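Local coordinates for protein esterase D (Lactobacillus rhamnosus, PDB 3DYV) that probably hydrolyses carboxylic esters as a member of the alpha/beta-hydrolase superfamily, at residues Ser125-Gly130 against Thr174-Asp179. Residues are numbered along the deposited sequence; the frame is centred on the assembly and turned at random.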
loop_
_atom_site.group_PDB
_atom_site.type_symbol
_atom_site.label_atom_id
_atom_site.label_comp_id
_atom_site.label_asym_id
_atom_site.label_seq_id
_atom_site.Cartn_x
_atom_site.Cartn_y
_atom_site.Cartn_z
ATOM N N SER A 125 -3.215 4.412 4.975
ATOM C CA SER A 125 -3.557 4.986 3.669
ATOM C C SER A 125 -4.947 5.626 3.721
ATOM O O SER A 125 -5.939 5.005 3.328
ATOM C CB SER A 125 -3.517 3.920 2.572
ATOM O OG SER A 125 -3.708 4.498 1.289
ATOM N N PRO A 126 -5.028 6.872 4.216
ATOM C CA PRO A 126 -6.307 7.586 4.319
ATOM C C PRO A 126 -7.044 7.849 2.994
ATOM O O PRO A 126 -8.238 8.155 3.025
ATOM C CB PRO A 126 -5.910 8.916 4.970
ATOM C CG PRO A 126 -4.603 8.651 5.628
ATOM C CD PRO A 126 -3.917 7.680 4.743
ATOM N N ILE A 127 -6.339 7.756 1.864
ATOM C CA ILE A 127 -6.923 7.900 0.518
ATOM C C ILE A 127 -7.232 9.363 0.193
ATOM O O ILE A 127 -6.720 9.909 -0.786
ATOM C CB ILE A 127 -8.214 7.045 0.306
ATOM C CG1 ILE A 127 -7.993 5.575 0.686
ATOM C CG2 ILE A 127 -8.675 7.141 -1.135
ATOM C CD1 ILE A 127 -6.858 4.886 -0.057
ATOM N N LEU A 128 -8.079 9.977 1.014
ATOM C CA LEU A 128 -8.377 11.403 0.911
ATOM C C LEU A 128 -7.067 12.183 1.074
ATOM O O LEU A 128 -6.389 12.032 2.091
ATOM C CB LEU A 128 -9.378 11.816 2.002
ATOM C CG LEU A 128 -10.835 11.321 1.918
ATOM C CD1 LEU A 128 -11.494 11.810 0.652
ATOM C CD2 LEU A 128 -10.969 9.798 2.016
ATOM N N PRO A 129 -6.683 12.988 0.063
ATOM C CA PRO A 129 -5.414 13.716 0.189
ATOM C C PRO A 129 -5.426 14.799 1.269
ATOM O O PRO A 129 -6.454 15.432 1.510
ATOM C CB PRO A 129 -5.216 14.353 -1.197
ATOM C CG PRO A 129 -6.215 13.726 -2.089
ATOM C CD PRO A 129 -7.340 13.254 -1.228
ATOM N N GLY A 130 -4.282 15.003 1.913
ATOM C CA GLY A 130 -4.157 16.034 2.938
ATOM C C GLY A 130 -2.717 16.454 3.127
ATOM O O GLY A 130 -1.855 16.143 2.301
ATOM N N THR A 174 -7.820 11.203 -5.585
ATOM C CA THR A 174 -9.098 11.915 -5.459
ATOM C C THR A 174 -10.221 11.219 -6.238
ATOM O O THR A 174 -11.372 11.212 -5.807
ATOM C CB THR A 174 -9.010 13.403 -5.883
ATOM O OG1 THR A 174 -8.588 13.510 -7.249
ATOM C CG2 THR A 174 -8.044 14.164 -4.986
ATOM N N THR A 175 -9.880 10.618 -7.374
ATOM C CA THR A 175 -10.849 9.834 -8.137
ATOM C C THR A 175 -11.274 8.596 -7.353
ATOM O O THR A 175 -12.463 8.280 -7.274
ATOM C CB THR A 175 -10.276 9.441 -9.504
ATOM O OG1 THR A 175 -10.008 10.633 -10.250
ATOM C CG2 THR A 175 -11.246 8.562 -10.276
ATOM N N VAL A 176 -10.297 7.914 -6.761
ATOM C CA VAL A 176 -10.581 6.780 -5.895
ATOM C C VAL A 176 -11.450 7.220 -4.719
ATOM O O VAL A 176 -12.412 6.547 -4.379
ATOM C CB VAL A 176 -9.286 6.108 -5.378
ATOM C CG1 VAL A 176 -9.625 4.940 -4.470
ATOM C CG2 VAL A 176 -8.419 5.649 -6.553
ATOM N N ALA A 177 -11.130 8.367 -4.121
ATOM C CA ALA A 177 -11.908 8.881 -2.992
ATOM C C ALA A 177 -13.373 9.144 -3.367
ATOM O O ALA A 177 -14.288 8.803 -2.610
ATOM C CB ALA A 177 -11.262 10.141 -2.437
ATOM N N ALA A 178 -13.587 9.736 -4.539
ATOM C CA ALA A 178 -14.937 10.056 -5.028
ATOM C C ALA A 178 -15.779 8.810 -5.335
ATOM O O ALA A 178 -17.013 8.889 -5.385
ATOM C CB ALA A 178 -14.846 10.943 -6.273
ATOM N N ASP A 179 -15.112 7.675 -5.552
ATOM C CA ASP A 179 -15.780 6.402 -5.846
ATOM C C ASP A 179 -15.900 5.472 -4.629
ATOM O O ASP A 179 -16.260 4.304 -4.781
ATOM C CB ASP A 179 -15.044 5.669 -6.981
ATOM C CG ASP A 179 -15.332 6.256 -8.357
ATOM O OD1 ASP A 179 -16.388 6.890 -8.550
ATOM O OD2 ASP A 179 -14.498 6.066 -9.265
#
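Leu-128 and Ala-177 bring the two backbones closest, with 5.8 Å between their CA atoms, where the irregular segment 125-130 passes the C-terminal part of helix 155-178. No hydrogen bond joins 125-130 to 174-179; between these two segments the contact illustrates how a loop can be docked on a helix by apolar side-chain packing. A classic gamma-turn centred on Ile-127 (phi 75°, psi -59°), closed by the bond from N of Leu-128 to O of Pro-126 at 2.7 Å, sets the side chain of Ile-127 toward the helix.

Ala-177 presents its methyl group to two loop residues. From Leu-128, CD1 reaches CB of Ala-177 at 3.5 Å, while CG2 of Ile-127 lies 4.2 Å from the same CB. With CG1 of Ile-127 beside the backbone N (chi1 -52°), the CG2 branch stands anti to that N and also meets CG1 of Val-176 at 4.1 Å, the two side chains crossing at about a right angle. One turn back along the helix, the methyl CG2 of Thr-174 abuts CG of the Pro-129 ring at 3.5 Å, tighter than usual van der Waals contact; these side chains, too, cross roughly perpendicularly. The hydroxyl of Thr-174 bonds instead to the O of Gln-171 in its own helix.

The packing is graded, from buried Ile-127 and Val-176 to exposed Pro-129 and Thr-174. At the inner end, Ile-127 also touches Met-108 and Leu-206, and its side chain is about 8 Å from that of Ser-101, the predicted nucleophile. In this alpha/beta-hydrolase fold, the loop following parallel strand 119-123 thus packs on the helix preceding the neighbouring parallel strand 187-192, near, without touching, the probable nucleophile elbow, to which the hydrogen bond between OG of Ser-125 and O of Ser-101 ties the loop.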